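Local coordinates for calcium-regulated actin-bundling protein (Dictyostelium discoideum, PDB 4X3N) that binds and bundles actin filaments under the control of calcium, and may contribute to the structure and reorganization of filopodia and pseudopodia during cell movement, at residues A[75-79]-A[80-84]; A[113-116]-A[117-120]; A[132-135]-A[136-139]; A[247-250]-A[251-255]. All blocks are in the same frame, centred on the assembly; numbering follows the deposited sequence.

Contact 1: residues A[75-79]-A[80-84]; sequences ADMHC and KGIQL
Lys-80 turns back over the last turn of helix 61-79 and meets Asp-76 twice. Its backbone N bonds to Asp-76 O at 2.9 Å, and its side chain, carried beside its own backbone N (chi1 -67°) and extended from there on, runs obliquely across the aspartate until NZ sits 3.0 Å from Asp-76 OD2. That salt bridge uses the syn lone pair of OD2, the side of the other oxygen, while a water lies between the two groups, within hydrogen-bonding distance of Asp-76 OD1 and accepting from Lys-80 NZ. OD2 is also hydrogen-bonded to Tyr-88 OH, from the loop that follows, so the carboxylate ties the helix end to two places further along the chain. An alanine at Asp-76 would remove the carboxylate, and would probably leave the Lys-80 ammonium without its counter-charge and Tyr-88 OH without this partner. Gly-81, with positive phi (53°), is the C-prime residue of a Schellman motif: its N bonds to His-78 O at 3.0 Å, coming from above the carbonyl plane. Ile-82 N supplies the other bond of the motif, reaching back to Met-77 O at 2.8 Å and nearly straight at 171°. The apolar flank lies beside this bond, where Ile-82 CG2 is 4.3 Å from Met-77 CE and Tyr-88 packs on both side chains. At Gln-83 the Met-77 chain is bent at chi3, and Met-77 CE lies 3.5 Å from Gln-83 O. Met-77 CE also comes within 3.8 Å of Leu-84 C, following the backbone as it leaves the helix.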
# COMPACT_ATOMS: atom_id res chain seq x y z
N ALA A 75 -8.67 -9.62 -11.36
CA ALA A 75 -7.61 -8.61 -11.21
C ALA A 75 -7.19 -8.47 -9.77
O ALA A 75 -5.98 -8.44 -9.48
CB ALA A 75 -8.03 -7.30 -11.83
N ASP A 76 -8.18 -8.48 -8.86
CA ASP A 76 -7.94 -8.46 -7.43
C ASP A 76 -7.21 -9.72 -6.92
O ASP A 76 -6.24 -9.63 -6.13
CB ASP A 76 -9.27 -8.31 -6.66
CG ASP A 76 -9.06 -7.93 -5.24
OD1 ASP A 76 -8.29 -7.01 -4.94
OD2 ASP A 76 -9.67 -8.54 -4.36
N MET A 77 -7.66 -10.89 -7.36
CA MET A 77 -6.97 -12.16 -7.03
C MET A 77 -5.49 -12.13 -7.36
O MET A 77 -4.65 -12.52 -6.56
CB MET A 77 -7.59 -13.29 -7.81
CG MET A 77 -8.91 -13.76 -7.19
SD MET A 77 -9.78 -14.93 -8.28
CE MET A 77 -8.68 -16.33 -8.15
N HIS A 78 -5.15 -11.68 -8.56
CA HIS A 78 -3.78 -11.62 -8.90
C HIS A 78 -3.01 -10.66 -7.99
O HIS A 78 -1.89 -10.92 -7.64
CB HIS A 78 -3.66 -11.19 -10.35
CG HIS A 78 -4.27 -12.17 -11.26
ND1 HIS A 78 -4.56 -11.90 -12.58
CD2 HIS A 78 -4.68 -13.44 -11.02
CE1 HIS A 78 -5.10 -12.98 -13.12
NE2 HIS A 78 -5.17 -13.93 -12.20
N CYS A 79 -3.63 -9.54 -7.66
CA CYS A 79 -3.00 -8.55 -6.87
C CYS A 79 -2.66 -9.25 -5.61
O CYS A 79 -1.61 -8.99 -5.09
CB CYS A 79 -3.95 -7.42 -6.57
SG CYS A 79 -3.36 -6.23 -5.37
N LYS A 80 -3.57 -10.08 -5.09
CA LYS A 80 -3.37 -10.69 -3.80
C LYS A 80 -2.65 -12.03 -3.88
O LYS A 80 -2.56 -12.68 -2.89
CB LYS A 80 -4.72 -10.88 -3.08
CG LYS A 80 -5.30 -9.53 -2.74
CD LYS A 80 -6.73 -9.57 -2.32
CE LYS A 80 -7.07 -8.20 -1.78
NZ LYS A 80 -8.51 -8.03 -1.59
N GLY A 81 -2.09 -12.37 -5.03
CA GLY A 81 -1.49 -13.65 -5.24
C GLY A 81 -2.36 -14.85 -4.94
O GLY A 81 -1.84 -15.82 -4.36
N ILE A 82 -3.66 -14.80 -5.29
CA ILE A 82 -4.56 -15.94 -5.17
C ILE A 82 -4.85 -16.49 -6.59
O ILE A 82 -5.13 -15.75 -7.48
CB ILE A 82 -5.88 -15.57 -4.48
CG1 ILE A 82 -5.67 -14.80 -3.19
CG2 ILE A 82 -6.74 -16.82 -4.31
CD1 ILE A 82 -5.21 -15.64 -2.03
N GLN A 83 -4.73 -17.79 -6.78
CA GLN A 83 -4.97 -18.42 -8.07
C GLN A 83 -6.35 -19.10 -8.14
O GLN A 83 -6.91 -19.21 -9.21
CB GLN A 83 -3.93 -19.52 -8.32
CG GLN A 83 -2.52 -19.02 -8.50
CD GLN A 83 -1.86 -18.66 -7.19
OE1 GLN A 83 -1.86 -19.42 -6.21
NE2 GLN A 83 -1.27 -17.46 -7.17
N LEU A 84 -6.85 -19.62 -7.03
CA LEU A 84 -8.02 -20.47 -7.07
C LEU A 84 -9.22 -19.71 -6.47
O LEU A 84 -9.15 -19.17 -5.35
CB LEU A 84 -7.73 -21.77 -6.32
CG LEU A 84 -6.57 -22.56 -6.94
CD1 LEU A 84 -6.07 -23.59 -5.94
CD2 LEU A 84 -6.98 -23.19 -8.27
O HOH W 1 -9.62 -5.31 -2.85

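Contact 2: residues A[113-116]-A[117-120]; sequences PKNK and NYAT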
# COMPACT_ATOMS: atom_id res chain seq x y z
N PRO A 113 -13.41 -12.60 -30.56
CA PRO A 113 -14.61 -13.08 -31.29
C PRO A 113 -15.34 -14.24 -30.66
O PRO A 113 -16.55 -14.33 -30.76
CB PRO A 113 -14.06 -13.44 -32.65
CG PRO A 113 -13.00 -12.41 -32.84
CD PRO A 113 -12.30 -12.36 -31.50
N LYS A 114 -14.63 -15.10 -29.95
CA LYS A 114 -15.28 -16.04 -29.07
C LYS A 114 -16.37 -15.41 -28.16
O LYS A 114 -17.21 -16.14 -27.67
CB LYS A 114 -14.19 -16.64 -28.22
CG LYS A 114 -14.63 -17.70 -27.24
CD LYS A 114 -13.37 -18.40 -26.74
CE LYS A 114 -13.47 -18.84 -25.28
NZ LYS A 114 -14.35 -20.02 -25.14
N ASN A 115 -16.36 -14.08 -27.93
CA ASN A 115 -17.34 -13.42 -27.07
C ASN A 115 -18.12 -12.35 -27.80
O ASN A 115 -18.67 -11.40 -27.19
CB ASN A 115 -16.64 -12.74 -25.88
CG ASN A 115 -15.79 -13.67 -25.08
OD1 ASN A 115 -16.18 -14.80 -24.82
ND2 ASN A 115 -14.60 -13.21 -24.68
N LYS A 116 -18.21 -12.48 -29.11
CA LYS A 116 -18.93 -11.47 -29.85
C LYS A 116 -20.41 -11.34 -29.44
O LYS A 116 -21.04 -10.32 -29.70
CB LYS A 116 -18.79 -11.70 -31.35
CG LYS A 116 -19.52 -12.92 -31.93
CD LYS A 116 -19.01 -13.27 -33.33
CE LYS A 116 -19.14 -12.11 -34.33
NZ LYS A 116 -20.38 -12.15 -35.15
N ASN A 117 -20.94 -12.39 -28.80
CA ASN A 117 -22.29 -12.36 -28.26
C ASN A 117 -22.43 -11.26 -27.20
O ASN A 117 -23.29 -10.38 -27.29
CB ASN A 117 -22.64 -13.74 -27.65
CG ASN A 117 -23.77 -13.67 -26.63
OD1 ASN A 117 -24.91 -13.30 -26.95
ND2 ASN A 117 -23.46 -14.02 -25.39
N TYR A 118 -21.57 -11.33 -26.20
CA TYR A 118 -21.49 -10.26 -25.23
C TYR A 118 -21.36 -8.88 -25.87
O TYR A 118 -22.01 -7.92 -25.44
CB TYR A 118 -20.34 -10.53 -24.31
CG TYR A 118 -20.62 -11.64 -23.28
CD1 TYR A 118 -21.51 -11.43 -22.24
CD2 TYR A 118 -19.95 -12.86 -23.33
CE1 TYR A 118 -21.74 -12.42 -21.29
CE2 TYR A 118 -20.16 -13.83 -22.37
CZ TYR A 118 -21.06 -13.60 -21.36
OH TYR A 118 -21.33 -14.53 -20.41
N ALA A 119 -20.58 -8.75 -26.93
CA ALA A 119 -20.34 -7.42 -27.51
C ALA A 119 -21.51 -6.84 -28.30
O ALA A 119 -21.81 -5.64 -28.26
CB ALA A 119 -19.07 -7.46 -28.34
N THR A 120 -22.20 -7.70 -29.04
CA THR A 120 -23.40 -7.29 -29.78
C THR A 120 -24.62 -7.20 -28.84
O THR A 120 -25.48 -6.36 -29.03
CB THR A 120 -23.70 -8.33 -30.94
OG1 THR A 120 -23.42 -9.66 -30.49
CG2 THR A 120 -22.78 -8.12 -32.11
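Thr-120 grips Lys-116 O with both its hydroxyl and its backbone N. OG1 donates at 2.6 Å to Lys-116 O, and Thr-120 N reaches the same oxygen at 2.9 Å; the two donors arrive from opposite faces of the carbonyl plane. The hydroxyl gets there because chi1 of 38° sets OG1 between the backbone N and the carbonyl carbon, turned back along the helix. One residue earlier, Ala-119 N bonds to Asn-115 O at 3.3 Å. These are the opening i to i+4 bonds of helix 116-121, with Asn-115 at the N-cap position, though its side chain makes no capping bond: ND2 instead bonds to Phe-109 O in helix 96-111, joining the start of one helix to the end of the preceding one. Farther out, Asn-115 CB approaches the edge of the Tyr-118 ring, 4.2 Å from CD2. The amide of the neighbouring Asn-117 takes a face of that ring, its ND2 standing 4.2 Å above the plane and over the centre. The Tyr-118 side chain also touches Ser-66 and Val-67 of helix 61-79.

Contact 3: residues A[132-135]-A[136-139]; sequences ALKR and KQEL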
# COMPACT_ATOMS: atom_id res chain seq x y z
N ALA A 132 -2.08 3.32 -21.75
CA ALA A 132 -1.85 3.33 -20.33
C ALA A 132 -1.98 4.72 -19.78
O ALA A 132 -2.56 4.92 -18.71
CB ALA A 132 -0.48 2.79 -20.03
N LEU A 133 -1.39 5.65 -20.50
CA LEU A 133 -1.37 7.03 -20.14
C LEU A 133 -2.79 7.60 -20.07
O LEU A 133 -3.15 8.28 -19.09
CB LEU A 133 -0.57 7.83 -21.19
CG LEU A 133 -0.58 9.35 -20.94
CD1 LEU A 133 0.59 9.60 -20.00
CD2 LEU A 133 -0.51 10.25 -22.20
N LYS A 134 -3.57 7.40 -21.14
CA LYS A 134 -4.94 7.91 -21.20
C LYS A 134 -5.83 7.25 -20.13
O LYS A 134 -6.67 7.87 -19.51
CB LYS A 134 -5.54 7.59 -22.56
CG LYS A 134 -4.81 8.21 -23.71
CD LYS A 134 -5.11 9.67 -23.82
CE LYS A 134 -5.21 10.00 -25.31
NZ LYS A 134 -5.37 11.45 -25.56
N ARG A 135 -5.62 5.96 -19.95
CA ARG A 135 -6.32 5.22 -18.92
C ARG A 135 -6.13 5.90 -17.56
O ARG A 135 -7.08 6.21 -16.92
CB ARG A 135 -5.81 3.79 -18.82
CG ARG A 135 -6.59 2.89 -17.90
CD ARG A 135 -7.29 1.87 -18.74
NE ARG A 135 -8.62 2.30 -19.06
CZ ARG A 135 -9.38 1.79 -20.02
NH1 ARG A 135 -8.97 0.81 -20.82
NH2 ARG A 135 -10.60 2.29 -20.16
N LYS A 136 -4.90 6.12 -17.11
CA LYS A 136 -4.69 6.64 -15.74
C LYS A 136 -5.23 8.02 -15.58
O LYS A 136 -5.78 8.38 -14.57
CB LYS A 136 -3.20 6.60 -15.34
CG LYS A 136 -2.77 5.21 -14.97
CD LYS A 136 -1.58 5.27 -14.08
CE LYS A 136 -1.26 3.89 -13.58
NZ LYS A 136 -0.06 4.00 -12.76
N GLN A 137 -5.14 8.78 -16.64
CA GLN A 137 -5.75 10.11 -16.71
C GLN A 137 -7.29 10.05 -16.61
O GLN A 137 -7.91 10.90 -15.94
CB GLN A 137 -5.36 10.74 -18.03
CG GLN A 137 -5.78 12.21 -18.22
CD GLN A 137 -5.45 12.70 -19.65
OE1 GLN A 137 -4.56 12.17 -20.35
NE2 GLN A 137 -6.18 13.71 -20.09
N GLU A 138 -7.91 9.03 -17.20
CA GLU A 138 -9.36 8.91 -17.01
C GLU A 138 -9.69 8.47 -15.57
O GLU A 138 -10.66 8.87 -15.02
CB GLU A 138 -9.95 7.90 -17.97
CG GLU A 138 -11.47 7.82 -17.95
CD GLU A 138 -11.99 7.14 -19.20
OE1 GLU A 138 -12.40 7.88 -20.11
OE2 GLU A 138 -11.94 5.89 -19.28
N LEU A 139 -8.88 7.60 -15.00
CA LEU A 139 -9.16 7.15 -13.61
C LEU A 139 -9.18 8.35 -12.68
O LEU A 139 -10.06 8.52 -11.87
CB LEU A 139 -8.07 6.15 -13.13
CG LEU A 139 -7.96 4.84 -13.92
CD1 LEU A 139 -7.03 3.88 -13.21
CD2 LEU A 139 -9.30 4.17 -14.13
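Arg-135 and Glu-138, one helical turn apart, face each other through a long salt bridge, 3.9 Å from Arg-135 NH2 to Glu-138 OE2. The carboxylate oxygen lies at the edge of the guanidinium, near its plane, but the two flat groups are turned 52° from each other. Both chains leave with CG anti to the backbone N. Beyond that they differ: Glu-138 stays extended, whereas Arg-135 bends at chi2 (111°) and again at chi3, which brings its end round to the glutamate. With its CG beside its own backbone N, Leu-139 packs that atom 3.4 Å from Arg-135 O, the oxygen to which Leu-139 N is hydrogen-bonded at 3.0 Å. On another flank Lys-136 runs extended beyond CG, which passes 3.8 Å from Ala-132 O, and its NZ goes on to a salt bridge with Asp-97 and a hydrogen bond to a bound citrate, probably from the crystallisation liquor. The buried arginine has a closer partner in Gln-128 O, which NH2 hydrogen-bonds, and Glu-138 OE1 is bonded to Tyr-159 OH. With each group held elsewhere, the long bridge is likely to act mainly as charge balance inside helix 132-143, the helix that leads into the calcium-binding EF-hand-like loop.

Contact 4: residues A[247-250]-A[251-255]; sequences AVRT and ASKKY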
# COMPACT_ATOMS: atom_id res chain seq x y z
N ALA A 247 -33.96 -19.67 1.14
CA ALA A 247 -33.92 -18.31 1.60
C ALA A 247 -34.12 -17.36 0.39
O ALA A 247 -34.81 -16.34 0.49
CB ALA A 247 -32.59 -18.04 2.26
N VAL A 248 -33.49 -17.67 -0.72
CA VAL A 248 -33.65 -16.82 -1.96
C VAL A 248 -35.12 -16.73 -2.37
O VAL A 248 -35.66 -15.63 -2.56
CB VAL A 248 -32.76 -17.35 -3.09
CG1 VAL A 248 -33.15 -16.78 -4.43
CG2 VAL A 248 -31.32 -16.98 -2.78
N ARG A 249 -35.78 -17.90 -2.44
CA ARG A 249 -37.24 -17.97 -2.67
C ARG A 249 -38.06 -17.08 -1.74
O ARG A 249 -38.86 -16.28 -2.21
CB ARG A 249 -37.75 -19.41 -2.53
CG ARG A 249 -37.46 -20.24 -3.77
CD ARG A 249 -38.66 -21.08 -4.27
NE ARG A 249 -38.69 -22.41 -3.64
CZ ARG A 249 -37.85 -23.43 -3.92
NH1 ARG A 249 -36.89 -23.29 -4.81
NH2 ARG A 249 -37.98 -24.60 -3.28
N THR A 250 -37.89 -17.22 -0.42
CA THR A 250 -38.74 -16.41 0.43
C THR A 250 -38.45 -14.95 0.25
O THR A 250 -39.38 -14.14 0.19
CB THR A 250 -38.89 -16.82 1.95
OG1 THR A 250 -38.22 -15.90 2.81
CG2 THR A 250 -38.49 -18.20 2.25
N ALA A 251 -37.19 -14.57 0.10
CA ALA A 251 -36.87 -13.17 -0.27
C ALA A 251 -37.48 -12.75 -1.60
O ALA A 251 -38.01 -11.66 -1.72
CB ALA A 251 -35.36 -12.98 -0.37
N SER A 252 -37.42 -13.60 -2.60
CA SER A 252 -37.91 -13.23 -3.94
C SER A 252 -39.46 -13.07 -3.91
O SER A 252 -40.01 -12.06 -4.34
CB SER A 252 -37.45 -14.30 -4.94
OG SER A 252 -36.00 -14.46 -4.90
N LYS A 253 -40.16 -14.06 -3.36
CA LYS A 253 -41.60 -13.95 -3.16
C LYS A 253 -41.99 -12.67 -2.47
O LYS A 253 -42.98 -12.06 -2.82
CB LYS A 253 -42.18 -15.13 -2.35
CG LYS A 253 -43.10 -16.10 -3.10
CD LYS A 253 -42.57 -16.54 -4.48
CE LYS A 253 -42.61 -18.06 -4.70
NZ LYS A 253 -41.35 -18.75 -4.25
N LYS A 254 -41.24 -12.28 -1.46
CA LYS A 254 -41.62 -11.11 -0.72
C LYS A 254 -41.34 -9.84 -1.47
O LYS A 254 -42.09 -8.92 -1.30
CB LYS A 254 -40.98 -11.04 0.65
CG LYS A 254 -41.47 -9.86 1.43
CD LYS A 254 -41.48 -10.15 2.91
CE LYS A 254 -41.66 -8.85 3.69
NZ LYS A 254 -41.90 -9.18 5.11
N TYR A 255 -40.28 -9.76 -2.27
CA TYR A 255 -39.86 -8.46 -2.86
C TYR A 255 -39.69 -8.40 -4.36
O TYR A 255 -39.37 -7.36 -4.88
CB TYR A 255 -38.52 -8.04 -2.28
CG TYR A 255 -38.58 -7.73 -0.85
CD1 TYR A 255 -39.16 -6.56 -0.41
CD2 TYR A 255 -38.01 -8.59 0.08
CE1 TYR A 255 -39.19 -6.25 0.92
CE2 TYR A 255 -38.05 -8.29 1.41
CZ TYR A 255 -38.64 -7.13 1.83
OH TYR A 255 -38.69 -6.86 3.18
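Helix-internal packing near the C-terminal end of helix 232-255, within the F-actin-bundling C-terminal family region, brings Ser-252 against Val-248 one turn earlier. The serine grips one carbonyl twice: its OG donates to Val-248 O at 2.6 Å and its N at 2.7 Å. The N comes in almost in line with the C=O bond, while OG stands above the carbonyl plane, 54° out of it. A chi1 of -56° places OG beside the serine's own backbone N, turned back toward the preceding turn, where it also lies 3.7 Å from Val-248 CG1. OG has a further hydrogen-bond partner in Asn-280 ND2. Replacing Ser-252 with an alanine would take the hydroxyl away, and would probably cost Val-248 O its second bond and leave the Asn-280 amide without this mate. On the solvent side Arg-249 and Lys-253 lie side by side and point the same way, with Lys-253 NZ 3.6 Å from Arg-249 CD and 4.6 Å from the like-charged NE. Mutual repulsion is probably eased by Glu-245, which forms a salt bridge with Arg-249 NH1. Lys-254 instead reaches Glu-182 with its NZ. The inward-facing flank is shared by two helices: Ala-247 and Val-248 pack on helix 181-211, and Val-248 and Ser-252 on helix 273-290.

The four contacts follow one another along the chain without touching. Contact 3 lies nearest the metal, with the Leu-139 side chain about 9 Å from the calcium ion held by Asp-144, Asn-146, Asp-148, Arg-150 and Glu-155. In contact 1 the Asp-76 side chain is about 13 Å from a bound calcium ion. Contacts 1 and 3 have centres 23 Å apart and both touch the second subunit. Helix 96-111 connects several of them, packing on contacts 1 and 3 and accepting a hydrogen bond from contact 2, while contact 2 also rests on helix 61-79, which ends in contact 1. Contact 4 stands apart, its centre 42 Å from that of contact 3, across the chain's centre.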